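Local coordinates for protein flavin-containing monooxygenase (Allium sativum, PDB 6WPU) that probably uses a bound flavin-adenine dinucleotide to oxygenate the sulfur of S-allyl-L-cysteine, as a flavin-dependent S-monooxygenase of garlic, at residues V149-E152 / K156-V159; N306-V311 / P326-S331. All coordinates share one frame; numbering follows the deposited sequence.

Interaction 1 (V149-E152 / K156-V159); sequences VDME and KWTV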
loop_
_atom_site.group_PDB
_atom_site.type_symbol
_atom_site.label_atom_id
_atom_site.label_comp_id
_atom_site.label_asym_id
_atom_site.label_seq_id
_atom_site.Cartn_x
_atom_site.Cartn_y
_atom_site.Cartn_z
ATOM N N VAL A 149 9.770 -5.799 -19.210
ATOM C CA VAL A 149 10.919 -6.312 -18.476
ATOM C C VAL A 149 11.107 -7.764 -18.890
ATOM O O VAL A 149 10.224 -8.597 -18.648
ATOM C CB VAL A 149 10.723 -6.201 -16.954
ATOM C CG1 VAL A 149 11.914 -6.775 -16.209
ATOM C CG2 VAL A 149 10.517 -4.751 -16.550
ATOM N N ASP A 150 12.246 -8.065 -19.525
ATOM C CA ASP A 150 12.503 -9.380 -20.100
ATOM C C ASP A 150 13.851 -9.911 -19.644
ATOM O O ASP A 150 14.835 -9.167 -19.567
ATOM C CB ASP A 150 12.498 -9.362 -21.638
ATOM C CG ASP A 150 11.165 -8.972 -22.213
ATOM O OD1 ASP A 150 11.068 -7.851 -22.744
ATOM O OD2 ASP A 150 10.215 -9.782 -22.136
ATOM N N MET A 151 13.889 -11.210 -19.375
ATOM C CA MET A 151 15.130 -11.888 -19.038
ATOM C C MET A 151 15.863 -12.244 -20.319
ATOM O O MET A 151 15.265 -12.771 -21.259
ATOM C CB MET A 151 14.853 -13.149 -18.223
ATOM C CG MET A 151 16.062 -14.058 -18.084
ATOM S SD MET A 151 16.816 -14.033 -16.448
ATOM C CE MET A 151 16.822 -15.786 -16.070
ATOM N N GLU A 152 17.151 -11.942 -20.363
ATOM C CA GLU A 152 17.974 -12.263 -21.514
ATOM C C GLU A 152 18.714 -13.566 -21.264
ATOM O O GLU A 152 18.954 -13.953 -20.118
ATOM C CB GLU A 152 18.966 -11.134 -21.803
ATOM C CG GLU A 152 18.308 -9.783 -22.071
ATOM C CD GLU A 152 17.540 -9.738 -23.386
ATOM O OE1 GLU A 152 16.895 -8.702 -23.658
ATOM O OE2 GLU A 152 17.574 -10.727 -24.151
ATOM N N LYS A 156 20.686 -11.846 -17.457
ATOM C CA LYS A 156 20.515 -10.408 -17.330
ATOM C C LYS A 156 19.092 -10.004 -17.728
ATOM O O LYS A 156 18.328 -10.782 -18.309
ATOM C CB LYS A 156 21.551 -9.676 -18.177
ATOM C CG LYS A 156 22.988 -10.154 -17.932
ATOM C CD LYS A 156 23.303 -10.209 -16.442
ATOM C CE LYS A 156 24.778 -10.540 -16.159
ATOM N NZ LYS A 156 25.048 -10.529 -14.682
ATOM N N TRP A 157 18.732 -8.767 -17.407
ATOM C CA TRP A 157 17.394 -8.264 -17.658
ATOM C C TRP A 157 17.474 -7.038 -18.548
ATOM O O TRP A 157 18.413 -6.244 -18.439
ATOM C CB TRP A 157 16.683 -7.913 -16.345
ATOM C CG TRP A 157 16.340 -9.126 -15.516
ATOM C CD1 TRP A 157 17.145 -9.771 -14.614
ATOM C CD2 TRP A 157 15.100 -9.842 -15.529
ATOM N NE1 TRP A 157 16.478 -10.843 -14.063
ATOM C CE2 TRP A 157 15.221 -10.908 -14.605
ATOM C CE3 TRP A 157 13.898 -9.687 -16.233
ATOM C CZ2 TRP A 157 14.184 -11.817 -14.371
ATOM C CZ3 TRP A 157 12.871 -10.581 -15.998
ATOM C CH2 TRP A 157 13.021 -11.633 -15.068
ATOM N N THR A 158 16.492 -6.891 -19.428
ATOM C CA THR A 158 16.318 -5.685 -20.218
ATOM C C THR A 158 15.046 -4.996 -19.752
ATOM O O THR A 158 13.982 -5.620 -19.712
ATOM C CB THR A 158 16.248 -5.998 -21.711
ATOM O OG1 THR A 158 17.485 -6.599 -22.120
ATOM C CG2 THR A 158 16.033 -4.721 -22.499
ATOM N N VAL A 159 15.175 -3.731 -19.371
ATOM C CA VAL A 159 14.045 -2.883 -19.032
ATOM C C VAL A 159 13.809 -1.928 -20.190
ATOM O O VAL A 159 14.701 -1.159 -20.565
ATOM C CB VAL A 159 14.297 -2.114 -17.729
ATOM C CG1 VAL A 159 13.080 -1.227 -17.395
ATOM C CG2 VAL A 159 14.591 -3.096 -16.596
#

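Interaction 2 (N306-V311 / P326-S331); sequences NGIVTV and PLLAPS. With SO4 (sulfate ion), chain E.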
loop_
_atom_site.group_PDB
_atom_site.type_symbol
_atom_site.label_atom_id
_atom_site.label_comp_id
_atom_site.label_asym_id
_atom_site.label_seq_id
_atom_site.Cartn_x
_atom_site.Cartn_y
_atom_site.Cartn_z
ATOM N N ASN A 306 7.581 -15.553 -18.248
ATOM C CA ASN A 306 7.184 -16.835 -18.846
ATOM C C ASN A 306 6.383 -17.695 -17.870
ATOM O O ASN A 306 6.505 -18.924 -17.849
ATOM C CB ASN A 306 8.396 -17.605 -19.369
ATOM C CG ASN A 306 8.705 -17.278 -20.801
ATOM O OD1 ASN A 306 9.426 -16.323 -21.088
ATOM N ND2 ASN A 306 8.155 -18.068 -21.719
ATOM N N GLY A 307 5.562 -17.045 -17.047
ATOM C CA GLY A 307 4.725 -17.736 -16.092
ATOM C C GLY A 307 5.383 -18.078 -14.774
ATOM O O GLY A 307 4.699 -18.602 -13.883
ATOM N N ILE A 308 6.682 -17.800 -14.617
ATOM C CA ILE A 308 7.363 -18.086 -13.356
ATOM C C ILE A 308 6.736 -17.290 -12.217
ATOM O O ILE A 308 6.594 -17.789 -11.095
ATOM C CB ILE A 308 8.872 -17.798 -13.487
ATOM C CG1 ILE A 308 9.530 -18.829 -14.399
ATOM C CG2 ILE A 308 9.554 -17.805 -12.116
ATOM C CD1 ILE A 308 10.982 -18.522 -14.678
ATOM N N VAL A 309 6.370 -16.039 -12.475
ATOM C CA VAL A 309 5.648 -15.226 -11.506
ATOM C C VAL A 309 4.240 -15.018 -12.038
ATOM O O VAL A 309 4.063 -14.503 -13.150
ATOM C CB VAL A 309 6.338 -13.878 -11.252
ATOM C CG1 VAL A 309 5.489 -13.028 -10.301
ATOM C CG2 VAL A 309 7.736 -14.090 -10.688
ATOM N N THR A 310 3.241 -15.421 -11.253
ATOM C CA THR A 310 1.843 -15.144 -11.565
ATOM C C THR A 310 1.189 -14.364 -10.432
ATOM O O THR A 310 1.704 -14.293 -9.309
ATOM C CB THR A 310 1.028 -16.427 -11.804
ATOM O OG1 THR A 310 1.060 -17.237 -10.625
ATOM C CG2 THR A 310 1.558 -17.221 -12.993
ATOM N N VAL A 311 0.038 -13.777 -10.753
ATOM C CA VAL A 311 -0.850 -13.147 -9.779
ATOM C C VAL A 311 -2.172 -13.887 -9.859
ATOM O O VAL A 311 -2.785 -13.940 -10.931
ATOM C CB VAL A 311 -1.043 -11.646 -10.058
ATOM C CG1 VAL A 311 -2.089 -11.045 -9.114
ATOM C CG2 VAL A 311 0.274 -10.916 -9.926
ATOM N N PRO A 326 11.729 -17.799 -6.503
ATOM C CA PRO A 326 12.826 -18.761 -6.294
ATOM C C PRO A 326 13.624 -19.060 -7.550
ATOM O O PRO A 326 14.856 -19.097 -7.489
ATOM C CB PRO A 326 12.101 -20.005 -5.768
ATOM C CG PRO A 326 10.875 -19.451 -5.077
ATOM C CD PRO A 326 10.451 -18.286 -5.942
ATOM N N LEU A 327 12.960 -19.238 -8.696
ATOM C CA LEU A 327 13.683 -19.582 -9.915
ATOM C C LEU A 327 14.474 -18.413 -10.487
ATOM O O LEU A 327 15.399 -18.644 -11.262
ATOM C CB LEU A 327 12.715 -20.112 -10.969
ATOM C CG LEU A 327 12.179 -21.500 -10.636
ATOM C CD1 LEU A 327 11.255 -22.017 -11.730
ATOM C CD2 LEU A 327 13.349 -22.447 -10.387
ATOM N N LEU A 328 14.143 -17.176 -10.125
ATOM C CA LEU A 328 14.771 -15.995 -10.700
ATOM C C LEU A 328 15.543 -15.181 -9.668
ATOM O O LEU A 328 15.935 -14.049 -9.959
ATOM C CB LEU A 328 13.715 -15.107 -11.365
ATOM C CG LEU A 328 12.881 -15.727 -12.483
ATOM C CD1 LEU A 328 11.729 -14.801 -12.851
ATOM C CD2 LEU A 328 13.765 -15.992 -13.682
ATOM N N ALA A 329 15.760 -15.721 -8.475
ATOM C CA ALA A 329 16.417 -14.987 -7.402
ATOM C C ALA A 329 17.929 -15.107 -7.540
ATOM O O ALA A 329 18.427 -16.176 -7.903
ATOM C CB ALA A 329 15.993 -15.526 -6.038
ATOM N N PRO A 330 18.692 -14.044 -7.230
ATOM C CA PRO A 330 18.213 -12.750 -6.732
ATOM C C PRO A 330 18.050 -11.656 -7.793
ATOM O O PRO A 330 17.849 -10.498 -7.430
ATOM C CB PRO A 330 19.311 -12.345 -5.762
ATOM C CG PRO A 330 20.591 -12.856 -6.466
ATOM C CD PRO A 330 20.169 -14.152 -7.145
ATOM N N SER A 331 18.147 -12.007 -9.079
ATOM C CA SER A 331 18.119 -10.984 -10.119
ATOM C C SER A 331 16.734 -10.344 -10.273
ATOM O O SER A 331 16.610 -9.272 -10.876
ATOM C CB SER A 331 18.614 -11.586 -11.447
ATOM O OG SER A 331 17.653 -12.446 -12.035
HETATM S S SO4 E . 4.487 -13.696 -18.924
HETATM O O1 SO4 E . 3.434 -14.685 -19.158
HETATM O O2 SO4 E . 3.941 -12.365 -19.213
HETATM O O3 SO4 E . 5.642 -13.966 -19.797
HETATM O O4 SO4 E . 4.909 -13.769 -17.521
#

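Interaction 1 (V149-E152 / K156-V159)
M151 lies across one face of the W157 indole. Its CB stands 3.9 Å from the centroid of the six-membered ring and 8° off the ring normal, a CH-pi contact made almost squarely over the face. The M151 chain leaves with CG anti to the backbone N (chi1 168°) and then bends at chi2 and chi3, which carries SD obliquely beside the five-membered ring, 4.3 Å from its centroid, a Met-aromatic contact. Further along the ring, V149 CG1 meets W157 CE3 at 3.5 Å, and the other branch of V149, CG2, turns to V159. These four side chains share one face of the two-stranded pairing, with V149–V159 and M151–W157 as its non-hydrogen-bonded pairs. An alanine in place of W157 would probably leave M151 CB and SD without the surface they rest on and deprive the S331 hydroxyl of its indole N-H partner.

Between the two apolar pairs, D150 and T158 form the hydrogen-bonded pair. D150 N gives to T158 O at 3.0 Å, and T158 N returns a bond to D150 O at 2.8 Å. Near the turn, E152 N donates to K156 O at 2.6 Å. The polar edge is completed on the D150–T158 face, where T158 OG1 donates to the anti lone pair of E152 OE1 over 2.7 Å; the bend of E152 at chi2 folds the carboxylate back to meet it. The D150 carboxylate pairs instead with R148, and K156 NZ with D174. Strand axes 4.7 Å apart at 162°, joined by a short turn, make this an antiparallel beta hairpin, here the first two strands of the three-stranded sheet 144-151, 157-163 and 168-173.

Interaction 2 (N306-V311 / P326-S331)
I308 and L328 reach toward each other tip to tip, joining two irregular loops: the approach to the short antiparallel hairpin 310-312/315-317, and the connection that leads into strand 332-334 of the parallel FAD-domain sheet. The methyl branch of I308 does most of the touching. CG2 sits 3.8 Å from L328 CD1 and 4.1 Å from L327 CB, so one methyl is shared by two consecutive leucines. The longer arm makes a second point of contact, I308 CD1 lying 3.9 Å from L328 CD2. With CG1 anti to its carbonyl carbon (chi1 -70°), I308 sends its two branches to different methyls of the same leucine. The link is small and wholly apolar, burying 168 Å² in all, and L328 is the buried partner while L327 is exposed.

Each loop is fixed from outside. On the 326-331 side, P326 and A329 rest on helix 367-383, P330 packs against helix 343-358 and follows a cis peptide bond, and the S331 backbone bonds to V176. On the other side, V309 N is held by the T305 hydroxyl, and T310 pairs with G317 through the backbone. G307 has phi 85°, at which a side chain would collide with the preceding carbonyl O. Here the backbone turns its amides to a sulfate, probably from the crystallisation liquor and also bound by T305 N and N304 ND2: N306 N donates to sulfate O3 at 2.9 Å, while G307 N makes a weak bond to sulfate O4 at 3.4 Å.

Overall arrangement
Interactions 1 and 2 lie 12 Å apart between centres and meet directly, although they follow one another along the chain. W157 NE1 is 2.8 Å from S331 OG, a probable hydrogen bond that ties the hairpin to the loop 326-331. Beside it, M151 CE packs on L328 CD2 at 3.9 Å and W157 CH2 lies 4.1 Å from L328 CD1. L328 therefore sits between I308 and the M151–W157 pair. Toward the cofactor, the side chain of V159 is about 8 Å from the FAD, and V149 and V159 pack on strand 24-28, the first strand of the probable Rossmann-type dinucleotide-binding fold.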